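Local coordinates for protein tetraacyldisaccharide 4'-kinase (Aquifex aeolicus, PDB 4EHX) that transfers the gamma-phosphate of ATP to the 4'-position of a tetraacyldisaccharide 1-phosphate, forming lipid IVA in lipid A biosynthesis, at residues V41-V46 against N169-L174; G47-T52 against I152-K157; D139-R144 against I177-A182; K158-R163 against E191-F196. All coordinates share one frame; numbering follows the deposited sequence.

Contact 1. Residues V41-V46 against N169-L174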
loop_
_atom_site.group_PDB
_atom_site.type_symbol
_atom_site.label_atom_id
_atom_site.label_comp_id
_atom_site.label_asym_id
_atom_site.label_seq_id
_atom_site.Cartn_x
_atom_site.Cartn_y
_atom_site.Cartn_z
ATOM N N VAL A 41 6.276 -6.913 -0.046
ATOM C CA VAL A 41 6.212 -5.671 -0.795
ATOM C C VAL A 41 6.557 -4.560 0.169
ATOM O O VAL A 41 6.005 -4.475 1.276
ATOM C CB VAL A 41 4.806 -5.437 -1.427
ATOM C CG1 VAL A 41 4.779 -4.072 -2.163
ATOM C CG2 VAL A 41 4.479 -6.585 -2.376
ATOM N N GLY A 42 7.489 -3.700 -0.222
ATOM C CA GLY A 42 7.887 -2.642 0.672
ATOM C C GLY A 42 8.538 -1.471 -0.031
ATOM O O GLY A 42 8.706 -1.454 -1.257
ATOM N N ASN A 43 8.903 -0.477 0.754
ATOM C CA ASN A 43 9.653 0.643 0.211
ATOM C C ASN A 43 10.552 1.264 1.277
ATOM O O ASN A 43 10.603 0.794 2.427
ATOM C CB ASN A 43 8.731 1.664 -0.444
ATOM C CG ASN A 43 8.127 2.607 0.548
ATOM O OD1 ASN A 43 7.723 2.195 1.634
ATOM N ND2 ASN A 43 8.079 3.887 0.199
ATOM N N LEU A 44 11.287 2.293 0.890
ATOM C CA LEU A 44 12.296 2.861 1.771
ATOM C C LEU A 44 11.803 4.119 2.464
ATOM O O LEU A 44 12.388 4.550 3.445
ATOM C CB LEU A 44 13.573 3.188 0.983
ATOM C CG LEU A 44 14.409 2.010 0.500
ATOM C CD1 LEU A 44 15.695 2.514 -0.124
ATOM C CD2 LEU A 44 14.717 1.091 1.662
ATOM N N SER A 45 10.734 4.721 1.953
ATOM C CA SER A 45 10.348 6.043 2.428
ATOM C C SER A 45 8.922 6.126 2.948
ATOM O O SER A 45 8.059 5.318 2.594
ATOM C CB SER A 45 10.507 7.067 1.303
ATOM O OG SER A 45 9.777 6.657 0.160
ATOM N N VAL A 46 8.687 7.116 3.798
ATOM C CA VAL A 46 7.329 7.522 4.117
ATOM C C VAL A 46 6.816 8.368 2.950
ATOM O O VAL A 46 7.609 8.938 2.199
ATOM C CB VAL A 46 7.287 8.319 5.425
ATOM C CG1 VAL A 46 7.890 7.492 6.542
ATOM C CG2 VAL A 46 8.032 9.640 5.276
ATOM N N ASN A 169 12.673 11.767 4.069
ATOM C CA ASN A 169 11.612 10.771 4.185
ATOM C C ASN A 169 12.076 9.323 4.236
ATOM O O ASN A 169 11.252 8.417 4.325
ATOM C CB ASN A 169 10.611 10.923 3.033
ATOM C CG ASN A 169 10.021 12.306 2.965
ATOM O OD1 ASN A 169 9.230 12.692 3.824
ATOM N ND2 ASN A 169 10.411 13.067 1.950
ATOM N N LEU A 170 13.381 9.086 4.174
ATOM C CA LEU A 170 13.865 7.708 4.138
ATOM C C LEU A 170 13.769 7.027 5.507
ATOM O O LEU A 170 14.194 7.582 6.532
ATOM C CB LEU A 170 15.298 7.643 3.596
ATOM C CG LEU A 170 15.481 8.053 2.132
ATOM C CD1 LEU A 170 16.950 7.945 1.733
ATOM C CD2 LEU A 170 14.602 7.195 1.228
ATOM N N ARG A 171 13.211 5.822 5.527
ATOM C CA ARG A 171 13.163 5.030 6.754
ATOM C C ARG A 171 14.490 4.312 6.982
ATOM O O ARG A 171 14.813 3.949 8.112
ATOM C CB ARG A 171 12.007 4.012 6.707
ATOM C CG ARG A 171 10.637 4.654 6.912
ATOM C CD ARG A 171 9.524 3.614 7.044
ATOM N NE ARG A 171 9.201 2.994 5.764
ATOM C CZ ARG A 171 8.196 2.145 5.580
ATOM N NH1 ARG A 171 7.405 1.812 6.595
ATOM N NH2 ARG A 171 7.979 1.628 4.379
ATOM N N GLU A 172 15.225 4.080 5.892
ATOM C CA GLU A 172 16.536 3.420 5.919
ATOM C C GLU A 172 17.415 4.028 4.846
ATOM O O GLU A 172 16.905 4.510 3.828
ATOM C CB GLU A 172 16.427 1.937 5.558
ATOM C CG GLU A 172 15.436 1.141 6.310
ATOM C CD GLU A 172 15.582 -0.330 5.994
ATOM O OE1 GLU A 172 14.722 -0.878 5.268
ATOM O OE2 GLU A 172 16.577 -0.930 6.461
ATOM N N PRO A 173 18.743 3.956 5.038
ATOM C CA PRO A 173 19.715 4.461 4.064
ATOM C C PRO A 173 19.564 3.734 2.747
ATOM O O PRO A 173 19.178 2.565 2.730
ATOM C CB PRO A 173 21.060 4.088 4.686
ATOM C CG PRO A 173 20.791 3.986 6.147
ATOM C CD PRO A 173 19.392 3.479 6.277
ATOM N N LEU A 174 19.874 4.425 1.653
ATOM C CA LEU A 174 19.763 3.847 0.316
ATOM C C LEU A 174 20.622 2.593 0.101
ATOM O O LEU A 174 20.313 1.780 -0.764
ATOM C CB LEU A 174 20.086 4.907 -0.743
ATOM C CG LEU A 174 19.138 6.104 -0.875
ATOM C CD1 LEU A 174 19.712 7.144 -1.846
ATOM C CD2 LEU A 174 17.740 5.663 -1.318
#
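R171 N donates to L44 O over 2.6 Å, with the N-H nearly straight at 166°, and V46 N returns a bond to N169 O at 2.9 Å. The two bonds flank S45 and L170, making them a non-hydrogen-bonded pair of antiparallel type, the sole beta bridge between V41-V46 and N169-L174. Beyond the backbone, the R171 chain is bent at chi3 (-74°), which sets NE; farther out, NH2 meets N43 OD1 at 2.8 Å, near the guanidinium plane. That bond is weak, as its N-H angle of 120° indicates, and NH2 has a stronger partner in the carboxylate of D139. The other end of the same amide is held within its own segment, N43 ND2 giving a bond of 2.8 Å to S45 O. Packing fills in around this. L44 CD1 meets L174 CD2 at 3.9 Å, the side chains crossing at about a right angle, while L44 CB lies against CD2 of L170. V46 straddles two neighbours, CG2 at 3.6 Å from N169 OD1 and CG1 at 4.0 Å from R171 CG. S45 and V46 belong to the predicted ATP site, and the entry to that loop is thus fixed chiefly by main-chain bonds. The polar cover is incomplete, however, because the buried R171 NE and E172 N have no partner in the model.

Contact 2. Residues G47-T52 against I152-K157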
loop_
_atom_site.group_PDB
_atom_site.type_symbol
_atom_site.label_atom_id
_atom_site.label_comp_id
_atom_site.label_asym_id
_atom_site.label_seq_id
_atom_site.Cartn_x
_atom_site.Cartn_y
_atom_site.Cartn_z
ATOM N N GLY A 47 5.498 8.437 2.782
ATOM C CA GLY A 47 4.911 9.195 1.688
ATOM C C GLY A 47 4.332 8.287 0.618
ATOM O O GLY A 47 4.472 7.068 0.703
ATOM N N GLY A 48 3.683 8.876 -0.387
ATOM C CA GLY A 48 3.057 8.110 -1.456
ATOM C C GLY A 48 4.029 7.107 -2.048
ATOM O O GLY A 48 5.158 7.464 -2.382
ATOM N N SER A 49 3.587 5.858 -2.190
ATOM C CA SER A 49 4.486 4.742 -2.482
ATOM C C SER A 49 4.100 3.906 -3.695
ATOM O O SER A 49 4.964 3.335 -4.366
ATOM C CB SER A 49 4.552 3.819 -1.266
ATOM O OG SER A 49 5.404 2.718 -1.520
ATOM N N GLY A 50 2.805 3.811 -3.966
ATOM C CA GLY A 50 2.323 2.890 -4.981
ATOM C C GLY A 50 2.284 1.487 -4.415
ATOM O O GLY A 50 1.936 0.529 -5.106
ATOM N N LYS A 51 2.629 1.355 -3.137
ATOM C CA LYS A 51 2.659 0.034 -2.521
ATOM C C LYS A 51 1.280 -0.628 -2.528
ATOM O O LYS A 51 1.163 -1.818 -2.797
ATOM C CB LYS A 51 3.186 0.119 -1.086
ATOM C CG LYS A 51 3.149 -1.195 -0.355
ATOM C CD LYS A 51 2.612 -1.020 1.057
ATOM C CE LYS A 51 1.132 -0.671 1.040
ATOM N NZ LYS A 51 0.623 -0.399 2.401
ATOM N N THR A 52 0.244 0.141 -2.210
ATOM C CA THR A 52 -1.114 -0.403 -2.190
ATOM C C THR A 52 -1.500 -0.917 -3.578
ATOM O O THR A 52 -1.966 -2.053 -3.721
ATOM C CB THR A 52 -2.140 0.638 -1.689
ATOM O OG1 THR A 52 -1.756 1.081 -0.385
ATOM C CG2 THR A 52 -3.534 0.027 -1.601
ATOM N N ILE A 152 10.498 -7.724 -2.544
ATOM C CA ILE A 152 10.241 -6.734 -3.584
ATOM C C ILE A 152 10.288 -5.333 -3.000
ATOM O O ILE A 152 9.567 -5.019 -2.050
ATOM C CB ILE A 152 8.884 -6.952 -4.248
ATOM C CG1 ILE A 152 8.805 -8.372 -4.828
ATOM C CG2 ILE A 152 8.675 -5.895 -5.358
ATOM C CD1 ILE A 152 7.414 -8.717 -5.472
ATOM N N LEU A 153 11.152 -4.495 -3.560
ATOM C CA LEU A 153 11.307 -3.135 -3.068
ATOM C C LEU A 153 10.846 -2.154 -4.119
ATOM O O LEU A 153 11.314 -2.188 -5.262
ATOM C CB LEU A 153 12.777 -2.847 -2.753
ATOM C CG LEU A 153 13.056 -1.414 -2.271
ATOM C CD1 LEU A 153 12.441 -1.174 -0.900
ATOM C CD2 LEU A 153 14.587 -1.114 -2.251
ATOM N N LEU A 154 9.946 -1.265 -3.726
ATOM C CA LEU A 154 9.486 -0.200 -4.620
ATOM C C LEU A 154 10.332 1.026 -4.380
ATOM O O LEU A 154 10.592 1.388 -3.224
ATOM C CB LEU A 154 8.018 0.144 -4.349
ATOM C CG LEU A 154 6.974 -0.726 -5.063
ATOM C CD1 LEU A 154 7.167 -2.206 -4.767
ATOM C CD2 LEU A 154 5.570 -0.274 -4.638
ATOM N N LEU A 155 10.741 1.665 -5.470
ATOM C CA LEU A 155 11.558 2.872 -5.424
ATOM C C LEU A 155 10.976 3.915 -6.352
ATOM O O LEU A 155 10.721 3.621 -7.518
ATOM C CB LEU A 155 12.967 2.573 -5.932
ATOM C CG LEU A 155 14.120 2.116 -5.045
ATOM C CD1 LEU A 155 15.357 2.105 -5.927
ATOM C CD2 LEU A 155 14.329 3.026 -3.829
ATOM N N LYS A 156 10.794 5.138 -5.864
ATOM C CA LYS A 156 10.479 6.243 -6.774
ATOM C C LYS A 156 11.677 7.164 -6.964
ATOM O O LYS A 156 12.590 7.203 -6.132
ATOM C CB LYS A 156 9.261 7.031 -6.296
ATOM C CG LYS A 156 9.445 7.675 -4.957
ATOM C CD LYS A 156 8.148 8.255 -4.452
ATOM C CE LYS A 156 8.303 8.722 -3.022
ATOM N NZ LYS A 156 7.013 9.220 -2.478
ATOM N N LYS A 157 11.684 7.907 -8.063
ATOM C CA LYS A 157 12.838 8.752 -8.368
ATOM C C LYS A 157 13.188 9.643 -7.174
ATOM O O LYS A 157 14.356 9.810 -6.837
ATOM C CB LYS A 157 12.586 9.596 -9.626
ATOM C CG LYS A 157 13.799 10.423 -10.068
ATOM C CD LYS A 157 13.456 11.278 -11.291
ATOM C CE LYS A 157 14.646 12.089 -11.774
ATOM N NZ LYS A 157 14.266 12.963 -12.923
#
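K51 and L154 mark the closest backbone approach, their CA atoms 7.1 Å apart, so G47-T52 passes over strand residues I152-K157 without pairing with them. G50, with a positive phi of 79°, occupies the N-cap position, and the helix starts at K51. From the strand, L154 points at this turn and does the apolar work with one methyl: CD2 lies 3.6 Å from K51 CA and 3.7 Å from S49 O, touching the main chain where loop becomes helix. Two residues further on, K156 reaches the outer part of the loop. Its chi1 of 62° places CG between the backbone N and carbonyl carbon, and the fully extended torsions beyond carry the ammonium to the glycine-rich bend. There K156 NZ donates to G48 O at 2.6 Å, in the plane of that carbonyl; NZ also bonds to a methylpentanediol, probably from the crystallisation liquor. The side chain of K51, by contrast, leads away from the strand. Strand 38-43, the loop rich in glycine and helix 51-61 together form the strand-loop-helix of a P-loop (Walker A) in a P-loop NTPase fold. G47-T52 lies within the predicted ATP site, here backed by the neighbouring strand 150-156.

Contact 3. Residues D139-R144 against I177-A182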
loop_
_atom_site.group_PDB
_atom_site.type_symbol
_atom_site.label_atom_id
_atom_site.label_comp_id
_atom_site.label_asym_id
_atom_site.label_seq_id
_atom_site.Cartn_x
_atom_site.Cartn_y
_atom_site.Cartn_z
ATOM N N ASP A 139 4.034 -3.773 3.037
ATOM C CA ASP A 139 4.937 -2.977 3.826
ATOM C C ASP A 139 5.831 -3.839 4.731
ATOM O O ASP A 139 5.882 -3.658 5.948
ATOM C CB ASP A 139 4.163 -1.932 4.635
ATOM C CG ASP A 139 5.048 -0.781 5.036
ATOM O OD1 ASP A 139 6.006 -0.531 4.277
ATOM O OD2 ASP A 139 4.823 -0.159 6.094
ATOM N N GLY A 140 6.559 -4.765 4.119
ATOM C CA GLY A 140 7.323 -5.718 4.892
ATOM C C GLY A 140 8.827 -5.616 4.731
ATOM O O GLY A 140 9.546 -6.441 5.294
ATOM N N PHE A 141 9.321 -4.622 3.990
ATOM C CA PHE A 141 10.785 -4.532 3.746
ATOM C C PHE A 141 11.641 -4.427 5.026
ATOM O O PHE A 141 12.716 -5.033 5.130
ATOM C CB PHE A 141 11.130 -3.364 2.800
ATOM C CG PHE A 141 12.533 -3.417 2.242
ATOM C CD1 PHE A 141 12.872 -4.330 1.242
ATOM C CD2 PHE A 141 13.505 -2.538 2.689
ATOM C CE1 PHE A 141 14.179 -4.369 0.717
ATOM C CE2 PHE A 141 14.804 -2.556 2.162
ATOM C CZ PHE A 141 15.139 -3.478 1.181
ATOM N N GLN A 142 11.166 -3.659 5.996
ATOM C CA GLN A 142 11.879 -3.486 7.266
ATOM C C GLN A 142 11.651 -4.624 8.280
ATOM O O GLN A 142 12.350 -4.706 9.299
ATOM C CB GLN A 142 11.465 -2.158 7.915
ATOM C CG GLN A 142 12.026 -0.911 7.220
ATOM C CD GLN A 142 11.311 -0.581 5.918
ATOM O OE1 GLN A 142 10.085 -0.697 5.816
ATOM N NE2 GLN A 142 12.072 -0.165 4.920
ATOM N N HIS A 143 10.662 -5.480 8.032
ATOM C CA HIS A 143 10.315 -6.518 9.009
ATOM C C HIS A 143 11.208 -7.754 8.861
ATOM O O HIS A 143 10.736 -8.838 8.505
ATOM C CB HIS A 143 8.826 -6.893 8.918
ATOM C CG HIS A 143 8.317 -7.594 10.143
ATOM N ND1 HIS A 143 8.037 -6.925 11.317
ATOM C CD2 HIS A 143 8.049 -8.901 10.384
ATOM C CE1 HIS A 143 7.627 -7.790 12.231
ATOM N NE2 HIS A 143 7.626 -8.997 11.691
ATOM N N ARG A 144 12.499 -7.588 9.152
ATOM C CA ARG A 144 13.498 -8.586 8.777
ATOM C C ARG A 144 13.403 -9.868 9.588
ATOM O O ARG A 144 13.932 -10.905 9.178
ATOM C CB ARG A 144 14.906 -7.996 8.868
ATOM C CG ARG A 144 15.120 -6.833 7.903
ATOM C CD ARG A 144 16.578 -6.378 7.857
ATOM N NE ARG A 144 17.473 -7.385 7.275
ATOM C CZ ARG A 144 18.793 -7.233 7.174
ATOM N NH1 ARG A 144 19.374 -6.110 7.606
ATOM N NH2 ARG A 144 19.540 -8.199 6.655
ATOM N N ILE A 177 19.031 -0.887 -0.331
ATOM C CA ILE A 177 18.516 -1.408 -1.593
ATOM C C ILE A 177 19.101 -2.801 -1.872
ATOM O O ILE A 177 18.457 -3.644 -2.495
ATOM C CB ILE A 177 18.803 -0.427 -2.754
ATOM C CG1 ILE A 177 17.855 0.771 -2.646
ATOM C CG2 ILE A 177 18.636 -1.115 -4.122
ATOM C CD1 ILE A 177 18.229 1.948 -3.544
ATOM N N ARG A 178 20.309 -3.054 -1.379
ATOM C CA ARG A 178 20.937 -4.362 -1.563
ATOM C C ARG A 178 20.114 -5.561 -1.059
ATOM O O ARG A 178 20.312 -6.687 -1.526
ATOM C CB ARG A 178 22.344 -4.389 -0.937
ATOM C CG ARG A 178 22.374 -4.341 0.589
ATOM C CD ARG A 178 23.821 -4.154 1.069
ATOM N NE ARG A 178 23.912 -3.997 2.519
ATOM C CZ ARG A 178 24.948 -3.440 3.149
ATOM N NH1 ARG A 178 25.981 -2.976 2.454
ATOM N NH2 ARG A 178 24.949 -3.337 4.474
ATOM N N ARG A 179 19.216 -5.337 -0.100
ATOM C CA ARG A 179 18.380 -6.437 0.420
ATOM C C ARG A 179 17.301 -6.907 -0.558
ATOM O O ARG A 179 16.772 -8.007 -0.410
ATOM C CB ARG A 179 17.708 -6.081 1.749
ATOM C CG ARG A 179 18.659 -5.615 2.830
ATOM C CD ARG A 179 18.073 -5.873 4.215
ATOM N NE ARG A 179 16.739 -5.290 4.456
ATOM C CZ ARG A 179 16.513 -4.077 4.972
ATOM N NH1 ARG A 179 17.525 -3.270 5.281
ATOM N NH2 ARG A 179 15.269 -3.668 5.195
ATOM N N ALA A 180 16.967 -6.079 -1.543
ATOM C CA ALA A 180 15.926 -6.429 -2.503
ATOM C C ALA A 180 16.299 -7.604 -3.399
ATOM O O ALA A 180 17.437 -7.718 -3.835
ATOM C CB ALA A 180 15.555 -5.209 -3.371
ATOM N N ASP A 181 15.323 -8.468 -3.686
ATOM C CA ASP A 181 15.477 -9.459 -4.744
ATOM C C ASP A 181 15.049 -8.881 -6.075
ATOM O O ASP A 181 15.501 -9.317 -7.134
ATOM C CB ASP A 181 14.627 -10.692 -4.458
ATOM C CG ASP A 181 15.092 -11.439 -3.245
ATOM O OD1 ASP A 181 16.319 -11.671 -3.118
ATOM O OD2 ASP A 181 14.226 -11.798 -2.425
ATOM N N ALA A 182 14.125 -7.927 -6.018
ATOM C CA ALA A 182 13.584 -7.315 -7.224
ATOM C C ALA A 182 13.256 -5.868 -6.903
ATOM O O ALA A 182 12.824 -5.554 -5.785
ATOM C CB ALA A 182 12.322 -8.051 -7.695
HETATM O O HOH W 1 14.382 -6.666 3.699
#
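R179 slides its guanidinium between the F141 ring and the side chain of R144. On one side the group lies flat on the ring, planes 24° apart and centres separated by 4.3 Å, with F141 CE2 beneath the rim of the guanidinium: a cation-pi stack. R144 CD occupies the opposite face. The two guanidinium planes are within 5° of parallel yet displaced, since the R144 group is centred over the aliphatic CD of R179, its CZ being 3.3 Å from that carbon. A chi4 of -91° turns R179 CZ out of line with its chain. NH2 then donates to F141 O at 2.9 Å, approaching from above the carbonyl plane. One water completes the grip, donating a hydrogen bond to F141 O at 2.7 Å and accepting one from R179 NE at 2.8 Å. At the ring edge, A180 N lies near the plane, 4.0 Å from F141 CE1. The cost is a pair of like charges, with R144 NE and R179 NE only 3.6 Å apart. Acids outside the segments probably offset it, E176 and E172 bridging to R179 NH1 and D25 to R144 NH2. The close approach of the two arginines is therefore best read as part of a wider charge network.

Contact 4. Residues K158-R163 against E191-F196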
loop_
_atom_site.group_PDB
_atom_site.type_symbol
_atom_site.label_atom_id
_atom_site.label_comp_id
_atom_site.label_asym_id
_atom_site.label_seq_id
_atom_site.Cartn_x
_atom_site.Cartn_y
_atom_site.Cartn_z
ATOM N N LYS A 158 12.170 10.202 -6.526
ATOM C CA LYS A 158 12.380 11.080 -5.367
ATOM C C LYS A 158 13.207 10.417 -4.250
ATOM O O LYS A 158 13.993 11.089 -3.562
ATOM C CB LYS A 158 11.028 11.520 -4.807
ATOM C CG LYS A 158 11.110 12.600 -3.731
ATOM C CD LYS A 158 9.752 12.804 -3.086
ATOM C CE LYS A 158 9.794 13.891 -2.021
ATOM N NZ LYS A 158 8.485 14.020 -1.315
ATOM N N ASP A 159 13.020 9.110 -4.064
ATOM C CA ASP A 159 13.753 8.364 -3.026
ATOM C C ASP A 159 15.262 8.474 -3.205
ATOM O O ASP A 159 16.006 8.598 -2.223
ATOM C CB ASP A 159 13.368 6.880 -3.038
ATOM C CG ASP A 159 11.937 6.631 -2.583
ATOM O OD1 ASP A 159 11.409 7.440 -1.787
ATOM O OD2 ASP A 159 11.340 5.611 -3.006
ATOM N N LEU A 160 15.720 8.407 -4.455
ATOM C CA LEU A 160 17.158 8.419 -4.751
ATOM C C LEU A 160 17.832 9.735 -4.377
ATOM O O LEU A 160 19.056 9.798 -4.231
ATOM C CB LEU A 160 17.403 8.123 -6.232
ATOM C CG LEU A 160 16.959 6.753 -6.749
ATOM C CD1 LEU A 160 17.210 6.653 -8.241
ATOM C CD2 LEU A 160 17.688 5.641 -6.010
ATOM N N LYS A 161 17.034 10.784 -4.216
ATOM C CA LYS A 161 17.573 12.092 -3.872
ATOM C C LYS A 161 17.284 12.463 -2.421
ATOM O O LYS A 161 17.631 13.554 -1.986
ATOM C CB LYS A 161 16.984 13.158 -4.799
ATOM C CG LYS A 161 17.177 12.864 -6.282
ATOM C CD LYS A 161 16.408 13.841 -7.171
ATOM C CE LYS A 161 14.909 13.591 -7.110
ATOM N NZ LYS A 161 14.170 14.341 -8.163
ATOM N N ASP A 162 16.655 11.554 -1.680
ATOM C CA ASP A 162 16.110 11.868 -0.362
ATOM C C ASP A 162 17.114 11.608 0.771
ATOM O O ASP A 162 18.232 11.158 0.536
ATOM C CB ASP A 162 14.836 11.044 -0.136
ATOM C CG ASP A 162 13.799 11.772 0.711
ATOM O OD1 ASP A 162 14.190 12.514 1.633
ATOM O OD2 ASP A 162 12.585 11.602 0.449
ATOM N N ARG A 163 16.696 11.892 2.001
ATOM C CA ARG A 163 17.549 11.740 3.174
ATOM C C ARG A 163 16.818 10.985 4.277
ATOM O O ARG A 163 15.592 10.907 4.281
ATOM C CB ARG A 163 17.976 13.114 3.699
ATOM C CG ARG A 163 18.858 13.911 2.748
ATOM C CD ARG A 163 19.109 15.315 3.281
ATOM N NE ARG A 163 17.862 16.049 3.486
ATOM C CZ ARG A 163 17.789 17.340 3.804
ATOM N NH1 ARG A 163 18.896 18.057 3.954
ATOM N NH2 ARG A 163 16.606 17.916 3.970
ATOM N N GLU A 191 7.113 10.761 -13.099
ATOM C CA GLU A 191 8.527 11.026 -12.854
ATOM C C GLU A 191 9.316 9.821 -13.329
ATOM O O GLU A 191 9.880 9.080 -12.516
ATOM C CB GLU A 191 8.886 11.324 -11.399
ATOM C CG GLU A 191 8.820 12.789 -11.023
ATOM C CD GLU A 191 9.654 13.100 -9.795
ATOM O OE1 GLU A 191 9.110 13.679 -8.830
ATOM O OE2 GLU A 191 10.858 12.765 -9.794
ATOM N N PRO A 192 9.376 9.627 -14.650
ATOM C CA PRO A 192 10.034 8.451 -15.219
ATOM C C PRO A 192 11.508 8.466 -14.875
ATOM O O PRO A 192 12.109 9.541 -14.826
ATOM C CB PRO A 192 9.885 8.650 -16.734
ATOM C CG PRO A 192 8.901 9.765 -16.911
ATOM C CD PRO A 192 8.971 10.597 -15.681
ATOM N N PHE A 193 12.089 7.296 -14.658
ATOM C CA PHE A 193 13.522 7.222 -14.404
ATOM C C PHE A 193 14.047 5.820 -14.609
ATOM O O PHE A 193 13.283 4.862 -14.649
ATOM C CB PHE A 193 13.865 7.717 -12.988
ATOM C CG PHE A 193 13.466 6.767 -11.877
ATOM C CD1 PHE A 193 12.134 6.613 -11.519
ATOM C CD2 PHE A 193 14.433 6.056 -11.171
ATOM C CE1 PHE A 193 11.769 5.749 -10.490
ATOM C CE2 PHE A 193 14.084 5.194 -10.135
ATOM C CZ PHE A 193 12.747 5.040 -9.788
ATOM N N GLU A 194 15.365 5.714 -14.715
ATOM C CA GLU A 194 16.034 4.429 -14.826
ATOM C C GLU A 194 16.909 4.243 -13.600
ATOM O O GLU A 194 17.381 5.210 -13.006
ATOM C CB GLU A 194 16.903 4.395 -16.086
ATOM C CG GLU A 194 16.173 4.773 -17.367
ATOM C CD GLU A 194 15.373 3.625 -17.956
ATOM O OE1 GLU A 194 15.511 2.485 -17.459
ATOM O OE2 GLU A 194 14.611 3.865 -18.922
ATOM N N PHE A 195 17.134 2.995 -13.221
ATOM C CA PHE A 195 18.014 2.715 -12.101
ATOM C C PHE A 195 18.569 1.310 -12.232
ATOM O O PHE A 195 17.843 0.328 -12.063
ATOM C CB PHE A 195 17.252 2.871 -10.789
ATOM C CG PHE A 195 18.115 2.749 -9.569
ATOM C CD1 PHE A 195 19.214 3.572 -9.400
ATOM C CD2 PHE A 195 17.815 1.826 -8.582
ATOM C CE1 PHE A 195 20.008 3.466 -8.271
ATOM C CE2 PHE A 195 18.602 1.717 -7.452
ATOM C CZ PHE A 195 19.700 2.539 -7.294
ATOM N N PHE A 196 19.858 1.218 -12.537
ATOM C CA PHE A 196 20.496 -0.074 -12.751
ATOM C C PHE A 196 21.285 -0.548 -11.537
ATOM O O PHE A 196 22.153 0.165 -11.019
ATOM C CB PHE A 196 21.415 -0.044 -13.970
ATOM C CG PHE A 196 22.124 -1.343 -14.211
ATOM C CD1 PHE A 196 21.514 -2.354 -14.938
ATOM C CD2 PHE A 196 23.388 -1.563 -13.693
ATOM C CE1 PHE A 196 22.158 -3.558 -15.154
ATOM C CE2 PHE A 196 24.038 -2.762 -13.903
ATOM C CZ PHE A 196 23.421 -3.762 -14.637
#
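L160 turns its CG anti to the carbonyl carbon (chi1 -63°) and F195 holds its ring carbon CG anti to the backbone N (chi1 -174°), two settings that place these CG atoms on the sides where the segments meet; in L160 a nearly anti chi2 then sets CD1. Both CB atoms start out toward the opposing segment. L160 CD2 stands over the face of F195, 4.0 Å from the ring centroid and 18° off its normal, shifted toward the rim where CE1 and CZ lie: a CH-pi contact. The other methyl works at a junction, with L160 CD1 at 3.9 Å from F195 CD1 and at 3.9 Å from F193 CE2. One branched side chain at the end of the short helix 157-160 therefore meets F193 and F195. These rings reach the sheet as well, F193 packing on L185 and F195 on L183 and L185, and L160 adds its contacts to both, over the face of F195 and obliquely to F193. Away from the leucine the contact turns polar and thin. K161 NZ lies 4.0 Å from E191 OE2, which is beyond a salt bridge. The same OE2 is 4.4 Å from K158 N, too far for a bond. D159, next to K158 in the chain, bonds instead to S45 OG of the predicted ATP site. With no bonded polar pair between the two segments, cohesion rests on dispersion between leucine methyls and aromatic rings, supplemented at most by a long-range attraction at the exposed margin.

In the fold
From the N terminus, strand 38-43 opens contact 1 and the P-loop that follows opens contact 2. Contact 2 closes first, on strand 150-156, and so nests inside the longer loop that contact 1 closes at N169-L174. Contact 3 starts at D139-R144, after strand 134-138, and ends at I177-A182, leading into strand 182-186, crossing both. Contact 4 begins on helix 157-160, in series after contact 2, ties that helix to the loop after strand 182-186, and crosses contacts 1 and 3. The strands unite contacts 1 and 2 through G42 O and L154 N, 2.8 Å apart. E172 connects contact 1 to Q142 of contact 3, and L170 N meets R163 O of contact 4.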